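Local coordinates for protein fimbrial subunit type 1 (Actinomyces oris, PDB 3UXF) that forms the shaft of type 1 fimbriae as their major subunit, a secreted pilin anchored to the bacterial cell wall, at residues F79-L84 and A131-G136; A42-V47 and N171-V176; Y138-T143 and F155-P160. One frame throughout, in Å; residues are numbered along the deposited sequence.

Contact 1: F79-L84 and A131-G136. With CA (calcium ion), chain D.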
loop_
_atom_site.group_PDB
_atom_site.type_symbol
_atom_site.label_atom_id
_atom_site.label_comp_id
_atom_site.label_asym_id
_atom_site.label_seq_id
_atom_site.Cartn_x
_atom_site.Cartn_y
_atom_site.Cartn_z
ATOM N N PHE A 79 6.942 23.671 -9.807
ATOM C CA PHE A 79 6.720 23.583 -11.247
ATOM C C PHE A 79 7.541 24.625 -11.946
ATOM O O PHE A 79 7.672 25.734 -11.448
ATOM C CB PHE A 79 5.240 23.779 -11.595
ATOM C CG PHE A 79 4.417 22.556 -11.307
ATOM C CD1 PHE A 79 4.291 21.585 -12.262
ATOM C CD2 PHE A 79 3.811 22.383 -10.076
ATOM C CE1 PHE A 79 3.552 20.409 -12.009
ATOM C CE2 PHE A 79 3.092 21.211 -9.812
ATOM C CZ PHE A 79 2.932 20.253 -10.807
ATOM N N THR A 80 8.113 24.234 -13.067
ATOM C CA THR A 80 8.811 25.161 -13.941
ATOM C C THR A 80 8.028 25.265 -15.247
ATOM O O THR A 80 7.596 24.261 -15.800
ATOM C CB THR A 80 10.209 24.665 -14.229
ATOM O OG1 THR A 80 10.954 24.688 -13.014
ATOM C CG2 THR A 80 10.887 25.571 -15.259
ATOM N N ILE A 81 7.850 26.480 -15.752
ATOM C CA ILE A 81 7.307 26.633 -17.090
ATOM C C ILE A 81 8.388 27.181 -18.012
ATOM O O ILE A 81 9.150 28.075 -17.615
ATOM C CB ILE A 81 6.027 27.506 -17.101
ATOM C CG1 ILE A 81 6.307 28.943 -16.641
ATOM C CG2 ILE A 81 4.986 26.882 -16.188
ATOM C CD1 ILE A 81 5.088 29.879 -16.796
ATOM N N THR A 82 8.459 26.656 -19.232
ATOM C CA THR A 82 9.435 27.166 -20.192
ATOM C C THR A 82 8.703 27.618 -21.453
ATOM O O THR A 82 7.966 26.827 -22.046
ATOM C CB THR A 82 10.444 26.086 -20.569
ATOM O OG1 THR A 82 11.100 25.638 -19.375
ATOM C CG2 THR A 82 11.470 26.640 -21.557
ATOM N N LYS A 83 8.861 28.886 -21.864
ATOM C CA LYS A 83 8.185 29.348 -23.076
ATOM C C LYS A 83 8.744 28.687 -24.332
ATOM O O LYS A 83 9.960 28.515 -24.450
ATOM C CB LYS A 83 8.281 30.880 -23.225
ATOM C CG LYS A 83 7.337 31.447 -24.292
ATOM C CD LYS A 83 7.339 32.997 -24.250
ATOM C CE LYS A 83 7.337 33.638 -25.636
ATOM N NZ LYS A 83 6.226 33.306 -26.535
ATOM N N LEU A 84 7.859 28.276 -25.229
ATOM C CA LEU A 84 8.294 27.608 -26.455
ATOM C C LEU A 84 8.433 28.644 -27.541
ATOM O O LEU A 84 7.792 29.713 -27.503
ATOM C CB LEU A 84 7.309 26.530 -26.879
ATOM C CG LEU A 84 7.056 25.446 -25.816
ATOM C CD1 LEU A 84 6.203 24.334 -26.402
ATOM C CD2 LEU A 84 8.373 24.884 -25.237
ATOM N N ALA A 131 2.787 38.644 -14.457
ATOM C CA ALA A 131 4.208 39.002 -14.563
ATOM C C ALA A 131 5.059 37.854 -15.087
ATOM O O ALA A 131 6.110 38.078 -15.701
ATOM C CB ALA A 131 4.785 39.521 -13.197
ATOM N N GLN A 132 4.621 36.620 -14.786
ATOM C CA GLN A 132 5.391 35.443 -15.161
ATOM C C GLN A 132 5.010 34.813 -16.483
ATOM O O GLN A 132 5.686 33.898 -16.942
ATOM C CB GLN A 132 5.228 34.388 -14.081
ATOM C CG GLN A 132 5.865 34.747 -12.768
ATOM C CD GLN A 132 5.530 33.695 -11.720
ATOM O OE1 GLN A 132 4.358 33.481 -11.413
ATOM N NE2 GLN A 132 6.566 33.045 -11.162
ATOM N N THR A 133 3.941 35.289 -17.105
ATOM C CA THR A 133 3.454 34.616 -18.299
ATOM C C THR A 133 3.057 35.630 -19.349
ATOM O O THR A 133 2.676 36.765 -19.027
ATOM C CB THR A 133 2.203 33.730 -18.020
ATOM O OG1 THR A 133 1.126 34.511 -17.470
ATOM C CG2 THR A 133 2.534 32.589 -17.081
ATOM N N GLU A 134 3.148 35.217 -20.603
ATOM C CA GLU A 134 2.658 36.051 -21.690
ATOM C C GLU A 134 1.932 35.141 -22.674
ATOM O O GLU A 134 1.942 33.915 -22.513
ATOM C CB GLU A 134 3.813 36.792 -22.370
ATOM C CG GLU A 134 4.851 35.891 -22.965
ATOM C CD GLU A 134 6.093 36.647 -23.444
ATOM O OE1 GLU A 134 6.043 37.230 -24.547
ATOM O OE2 GLU A 134 7.115 36.634 -22.722
ATOM N N VAL A 135 1.258 35.744 -23.649
ATOM C CA VAL A 135 0.638 34.958 -24.719
ATOM C C VAL A 135 1.677 34.074 -25.373
ATOM O O VAL A 135 2.738 34.535 -25.858
ATOM C CB VAL A 135 -0.035 35.878 -25.759
ATOM C CG1 VAL A 135 -0.439 35.107 -26.994
ATOM C CG2 VAL A 135 -1.275 36.519 -25.120
ATOM N N GLY A 136 1.395 32.778 -25.399
ATOM C CA GLY A 136 2.309 31.827 -25.995
ATOM C C GLY A 136 2.125 30.421 -25.462
ATOM O O GLY A 136 1.216 30.158 -24.685
HETATM CA CA CA D . 2.094 39.053 -18.915
HETATM O O HOH W 1 2.108 40.134 -21.103
HETATM O O HOH W 2 0.341 38.089 -20.364
HETATM O O HOH W 3 2.464 41.292 -18.086
HETATM O O HOH W 4 4.417 39.197 -19.352
#
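I81 turns CG1 between its backbone N and carbonyl carbon (chi1 63°), and an extended chi2 carries CD1 out to the loop 131-136. There CD1 meets CG2 of T133 at 3.7 Å, the two side chains crossing at about a right angle. K83 instead sets CG anti to its backbone N (chi1 -167°). Its chain bends at chi3 and chi4 and lies across the end of E134, with CE 3.9 Å from E134 CD. K83 touches through its methylenes CD and CE, which lie against the carboxylate of E134. K83 NZ stays 4.4 Å from E134 OE1, too far for a salt bridge. NZ is also 3.8 Å from V135 O, beside G136. The contact joins strand 78-84 to the calcium loop of the N-terminal pilin domain. T133 touches I81 with CG2, while its carbonyl O binds the calcium ion at 2.4 Å. D130 and four waters also bind the ion. T133 OG1 is held by T43 and by T129 O. The chemistry is therefore divided: apolar packing at I81, at most a weak, probably long-range attraction at K83, and metal binding through a backbone carbonyl whose residue packs against the strand.

Contact 2: A42-V47 and N171-V176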
loop_
_atom_site.group_PDB
_atom_site.type_symbol
_atom_site.label_atom_id
_atom_site.label_comp_id
_atom_site.label_asym_id
_atom_site.label_seq_id
_atom_site.Cartn_x
_atom_site.Cartn_y
_atom_site.Cartn_z
ATOM N N ALA A 42 -3.310 40.241 -20.606
ATOM C CA ALA A 42 -2.867 39.661 -19.331
ATOM C C ALA A 42 -3.194 38.182 -19.370
ATOM O O ALA A 42 -4.214 37.775 -19.934
ATOM C CB ALA A 42 -3.583 40.321 -18.145
ATOM N N THR A 43 -2.309 37.385 -18.770
ATOM C CA THR A 43 -2.524 35.935 -18.712
ATOM C C THR A 43 -2.192 35.419 -17.336
ATOM O O THR A 43 -1.405 36.023 -16.613
ATOM C CB THR A 43 -1.618 35.184 -19.703
ATOM O OG1 THR A 43 -0.264 35.604 -19.540
ATOM C CG2 THR A 43 -2.075 35.387 -21.178
ATOM N N THR A 44 -2.765 34.262 -16.980
ATOM C CA THR A 44 -2.286 33.521 -15.809
ATOM C C THR A 44 -2.340 32.035 -16.126
ATOM O O THR A 44 -3.099 31.613 -17.005
ATOM C CB THR A 44 -3.112 33.785 -14.508
ATOM O OG1 THR A 44 -4.465 33.403 -14.723
ATOM C CG2 THR A 44 -3.082 35.292 -14.103
ATOM N N LEU A 45 -1.517 31.256 -15.415
ATOM C CA LEU A 45 -1.525 29.801 -15.556
ATOM C C LEU A 45 -1.573 29.236 -14.146
ATOM O O LEU A 45 -0.679 29.519 -13.379
ATOM C CB LEU A 45 -0.256 29.326 -16.256
ATOM C CG LEU A 45 -0.107 27.799 -16.246
ATOM C CD1 LEU A 45 -1.279 27.114 -16.944
ATOM C CD2 LEU A 45 1.251 27.404 -16.873
ATOM N N THR A 46 -2.584 28.437 -13.822
ATOM C CA THR A 46 -2.730 27.899 -12.465
ATOM C C THR A 46 -2.665 26.387 -12.574
ATOM O O THR A 46 -3.510 25.772 -13.221
ATOM C CB THR A 46 -4.062 28.319 -11.861
ATOM O OG1 THR A 46 -4.093 29.751 -11.782
ATOM C CG2 THR A 46 -4.197 27.779 -10.417
ATOM N N VAL A 47 -1.629 25.794 -11.990
ATOM C CA VAL A 47 -1.453 24.333 -12.024
ATOM C C VAL A 47 -1.949 23.768 -10.687
ATOM O O VAL A 47 -1.529 24.247 -9.644
ATOM C CB VAL A 47 0.047 24.015 -12.224
ATOM C CG1 VAL A 47 0.309 22.480 -12.362
ATOM C CG2 VAL A 47 0.573 24.742 -13.475
ATOM N N ASN A 171 -9.626 31.856 -23.569
ATOM C CA ASN A 171 -9.430 31.896 -22.125
ATOM C C ASN A 171 -7.973 32.190 -21.798
ATOM O O ASN A 171 -7.096 31.384 -22.087
ATOM C CB ASN A 171 -9.871 30.577 -21.490
ATOM C CG ASN A 171 -9.536 30.497 -20.013
ATOM O OD1 ASN A 171 -9.402 31.513 -19.341
ATOM N ND2 ASN A 171 -9.401 29.280 -19.506
ATOM N N TYR A 172 -7.720 33.356 -21.211
ATOM C CA TYR A 172 -6.357 33.781 -20.909
ATOM C C TYR A 172 -5.912 33.420 -19.493
ATOM O O TYR A 172 -4.769 33.648 -19.123
ATOM C CB TYR A 172 -6.205 35.289 -21.130
ATOM C CG TYR A 172 -6.355 35.728 -22.569
ATOM C CD1 TYR A 172 -5.246 35.907 -23.379
ATOM C CD2 TYR A 172 -7.607 35.971 -23.114
ATOM C CE1 TYR A 172 -5.378 36.311 -24.690
ATOM C CE2 TYR A 172 -7.745 36.377 -24.428
ATOM C CZ TYR A 172 -6.627 36.545 -25.209
ATOM O OH TYR A 172 -6.755 36.947 -26.515
ATOM N N ASN A 173 -6.825 32.865 -18.706
ATOM C CA ASN A 173 -6.515 32.453 -17.343
ATOM C C ASN A 173 -6.734 30.957 -17.256
ATOM O O ASN A 173 -7.816 30.494 -16.909
ATOM C CB ASN A 173 -7.402 33.199 -16.353
ATOM C CG ASN A 173 -7.212 34.700 -16.427
ATOM O OD1 ASN A 173 -8.086 35.425 -16.889
ATOM N ND2 ASN A 173 -6.057 35.169 -15.982
ATOM N N VAL A 174 -5.712 30.211 -17.650
ATOM C CA VAL A 174 -5.818 28.774 -17.796
ATOM C C VAL A 174 -5.530 28.003 -16.517
ATOM O O VAL A 174 -4.592 28.311 -15.788
ATOM C CB VAL A 174 -4.897 28.277 -18.926
ATOM C CG1 VAL A 174 -4.970 26.770 -19.055
ATOM C CG2 VAL A 174 -5.271 28.948 -20.237
ATOM N N HIS A 175 -6.357 26.998 -16.262
ATOM C CA HIS A 175 -6.192 26.121 -15.117
ATOM C C HIS A 175 -5.920 24.724 -15.637
ATOM O O HIS A 175 -6.631 24.232 -16.505
ATOM C CB HIS A 175 -7.452 26.115 -14.258
ATOM C CG HIS A 175 -7.657 27.379 -13.486
ATOM N ND1 HIS A 175 -7.442 27.464 -12.129
ATOM C CD2 HIS A 175 -8.048 28.611 -13.883
ATOM C CE1 HIS A 175 -7.693 28.694 -11.723
ATOM N NE2 HIS A 175 -8.063 29.411 -12.768
ATOM N N VAL A 176 -4.883 24.088 -15.111
ATOM C CA VAL A 176 -4.542 22.742 -15.540
ATOM C C VAL A 176 -4.411 21.797 -14.351
ATOM O O VAL A 176 -3.914 22.175 -13.294
ATOM C CB VAL A 176 -3.247 22.720 -16.380
ATOM C CG1 VAL A 176 -3.483 23.374 -17.729
ATOM C CG2 VAL A 176 -2.122 23.417 -15.640
HETATM O O HOH W 5 -5.144 30.712 -14.218
#
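Strands 44-47 and 173-176 run parallel, 15° apart in direction and 4.8 Å between axes, with T44 beside N173 and V47 beside V176. They are the central pair of a four-stranded mixed sheet in the beta sandwich of the N-terminal pilin domain. Four backbone bonds join them: T44 N to Y172 O, V174 N to T44 O, T46 N to V174 O and V176 N to T46 O. On the face with T44 and T46, N173 ND2 donates to T44 OG1 at 2.7 Å. The bond is nearly straight (167°) and lies close to the amide plane of N173. T46 and H175 lie side by side, and T46 CB sits over one face of the imidazole, 3.8 Å from its centroid. H175 ND1 is hydrogen-bonded to H48 NE2. The other face is apolar. There V47 CG2 meets V176 CG2 at 3.7 Å, and L45 CD1 reaches the same methyl at 4.0 Å. These side chains look into the sandwich, where L45 meets I81 and V174 meets V157. At the break in strand 170-176, N171 OD1 accepts from N173 N at 3.0 Å, an Asx turn. T43 brings CG2 to the edge of the Y172 ring, 3.9 Å from CD1. One water bridges the pair, bound to T44 OG1 and T46 OG1 and donating to V174 O at 2.9 Å.

Contact 3: Y138-T143 and F155-P160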
loop_
_atom_site.group_PDB
_atom_site.type_symbol
_atom_site.label_atom_id
_atom_site.label_comp_id
_atom_site.label_asym_id
_atom_site.label_seq_id
_atom_site.Cartn_x
_atom_site.Cartn_y
_atom_site.Cartn_z
ATOM N N TYR A 138 3.729 27.011 -23.460
ATOM C CA TYR A 138 4.687 26.683 -22.417
ATOM C C TYR A 138 4.795 25.192 -22.169
ATOM O O TYR A 138 3.800 24.472 -22.187
ATOM C CB TYR A 138 4.290 27.355 -21.101
ATOM C CG TYR A 138 4.456 28.851 -21.096
ATOM C CD1 TYR A 138 5.579 29.439 -20.543
ATOM C CD2 TYR A 138 3.486 29.676 -21.644
ATOM C CE1 TYR A 138 5.736 30.805 -20.537
ATOM C CE2 TYR A 138 3.635 31.042 -21.643
ATOM C CZ TYR A 138 4.761 31.602 -21.089
ATOM O OH TYR A 138 4.912 32.965 -21.084
ATOM N N LEU A 139 6.016 24.746 -21.912
ATOM C CA LEU A 139 6.265 23.381 -21.499
ATOM C C LEU A 139 6.287 23.436 -19.980
ATOM O O LEU A 139 7.049 24.199 -19.395
ATOM C CB LEU A 139 7.604 22.889 -22.036
ATOM C CG LEU A 139 7.966 21.437 -21.730
ATOM C CD1 LEU A 139 6.921 20.500 -22.301
ATOM C CD2 LEU A 139 9.342 21.114 -22.290
ATOM N N VAL A 140 5.433 22.643 -19.347
ATOM C CA VAL A 140 5.307 22.656 -17.895
ATOM C C VAL A 140 5.865 21.374 -17.315
ATOM O O VAL A 140 5.447 20.275 -17.714
ATOM C CB VAL A 140 3.842 22.814 -17.480
ATOM C CG1 VAL A 140 3.713 22.950 -15.945
ATOM C CG2 VAL A 140 3.219 24.029 -18.206
ATOM N N SER A 141 6.789 21.504 -16.381
ATOM C CA SER A 141 7.430 20.327 -15.805
ATOM C C SER A 141 7.519 20.434 -14.286
ATOM O O SER A 141 7.832 21.491 -13.724
ATOM C CB SER A 141 8.822 20.166 -16.420
ATOM O OG SER A 141 9.468 19.012 -15.887
ATOM N N GLU A 142 7.260 19.324 -13.598
ATOM C CA GLU A 142 7.458 19.310 -12.163
ATOM C C GLU A 142 8.928 19.087 -11.850
ATOM O O GLU A 142 9.474 18.022 -12.135
ATOM C CB GLU A 142 6.615 18.193 -11.536
ATOM C CG GLU A 142 6.649 18.169 -10.029
ATOM C CD GLU A 142 5.630 17.182 -9.455
ATOM O OE1 GLU A 142 4.507 17.090 -9.985
ATOM O OE2 GLU A 142 5.943 16.523 -8.447
ATOM N N THR A 143 9.582 20.105 -11.301
ATOM C CA THR A 143 11.042 20.087 -11.205
ATOM C C THR A 143 11.603 19.867 -9.801
ATOM O O THR A 143 12.827 19.694 -9.640
ATOM C CB THR A 143 11.637 21.391 -11.777
ATOM O OG1 THR A 143 10.908 22.513 -11.256
ATOM C CG2 THR A 143 11.538 21.388 -13.305
ATOM N N PHE A 155 3.799 18.511 -19.653
ATOM C CA PHE A 155 2.736 18.784 -20.592
ATOM C C PHE A 155 2.927 20.161 -21.203
ATOM O O PHE A 155 3.746 20.953 -20.710
ATOM C CB PHE A 155 1.367 18.640 -19.924
ATOM C CG PHE A 155 1.104 19.642 -18.836
ATOM C CD1 PHE A 155 0.411 20.815 -19.112
ATOM C CD2 PHE A 155 1.524 19.405 -17.531
ATOM C CE1 PHE A 155 0.162 21.739 -18.126
ATOM C CE2 PHE A 155 1.269 20.315 -16.538
ATOM C CZ PHE A 155 0.583 21.504 -16.834
ATOM N N VAL A 156 2.221 20.398 -22.306
ATOM C CA VAL A 156 2.283 21.672 -23.006
ATOM C C VAL A 156 0.950 22.372 -22.821
ATOM O O VAL A 156 -0.117 21.736 -22.929
ATOM C CB VAL A 156 2.547 21.454 -24.491
ATOM C CG1 VAL A 156 2.439 22.788 -25.264
ATOM C CG2 VAL A 156 3.916 20.845 -24.692
ATOM N N VAL A 157 0.992 23.679 -22.555
ATOM C CA VAL A 157 -0.221 24.457 -22.416
ATOM C C VAL A 157 -0.098 25.709 -23.284
ATOM O O VAL A 157 1.022 26.177 -23.532
ATOM C CB VAL A 157 -0.446 24.821 -20.947
ATOM C CG1 VAL A 157 0.618 25.775 -20.428
ATOM C CG2 VAL A 157 -1.856 25.338 -20.723
ATOM N N THR A 158 -1.220 26.219 -23.784
ATOM C CA THR A 158 -1.209 27.493 -24.479
ATOM C C THR A 158 -1.947 28.540 -23.638
ATOM O O THR A 158 -2.958 28.222 -23.004
ATOM C CB THR A 158 -1.866 27.410 -25.885
ATOM O OG1 THR A 158 -3.249 27.023 -25.823
ATOM C CG2 THR A 158 -1.153 26.382 -26.739
ATOM N N LEU A 159 -1.438 29.765 -23.655
ATOM C CA LEU A 159 -2.150 30.920 -23.107
ATOM C C LEU A 159 -2.349 31.854 -24.274
ATOM O O LEU A 159 -1.374 32.383 -24.807
ATOM C CB LEU A 159 -1.247 31.643 -22.125
ATOM C CG LEU A 159 -1.096 31.159 -20.676
ATOM C CD1 LEU A 159 -1.772 29.814 -20.243
ATOM C CD2 LEU A 159 0.293 31.438 -20.056
ATOM N N PRO A 160 -3.605 32.089 -24.698
ATOM C CA PRO A 160 -4.855 31.520 -24.183
ATOM C C PRO A 160 -5.142 30.142 -24.764
ATOM O O PRO A 160 -4.394 29.631 -25.618
ATOM C CB PRO A 160 -5.909 32.509 -24.695
ATOM C CG PRO A 160 -5.328 32.947 -26.057
ATOM C CD PRO A 160 -3.829 32.977 -25.854
#
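This contact is the beta hairpin of strands 136-144 and 155-159, which closes one side of the antiparallel sheet in the N-terminal beta sandwich. Y138 pairs with V157 and V140 with F155, both as hydrogen-bonded antiparallel pairs. L139 and V156 form the non-hydrogen-bonded pair between them. The strand segments are markedly twisted, at 137° between their directions, and the paired part is short. Four backbone bonds hold it. V140 N to F155 O is 2.7 Å and almost straight at 175°. Its partner, F155 N to V140 O, is longer at 3.1 Å. Y138 and V157 exchange the other two bonds, and V156 CA adds a C-H contact to Y138 O.

Y138, V140, F155 and V157 share one face of the hairpin. It is turned to the opposite sheet, where F155 and V157 both touch V176. F155 holds CG between its backbone N and carbonyl carbon (chi1 65°), which lays the ring beside V140, the two side chains pointing the same way. V140 CB stands over one face of the ring, 3.8 Å from its centroid, a CH-pi contact displaced toward the rim. V140 CG2 continues the packing to V157 CG1. Further along, Y138 and L159 cross at about a right angle, with L159 CD2 3.7 Å from CE2 of Y138. The phenol OH of Y138 is bonded to the N-H of E134, which ties the ring to the calcium loop. L139 and V156 lie on the reverse face and meet through CD1 and CG2. L139 CD1 also rests 3.6 Å from F155 O. A cis peptide bond joins L159 to P160, and T158 OG1 donates to P160 O at 2.9 Å.

How the contacts relate
All three contacts belong to the N-terminal domain, at one end of the long chain. Contact 2 lies in one sheet of the sandwich. Contact 3 lies in the other, where strand 78-84 of contact 1 is the neighbour of strand 136-144. The sheets meet through apolar side chains, among them F79 on V47 and L159 on V174. Contacts 2 and 3 both have a backbone ladder and an apolar inner face. The outer face of contact 2 is polar, at T44, N173 and H175, while the reverse face of contact 3 is aliphatic at L139 and V156. Contact 1 relies on side-chain packing, from buried I81 to exposed E134, with T133 O on the calcium ion. The hydroxyls T80 OG1 and T143 OG1, probably hydrogen-bonded, connect contacts 1 and 3.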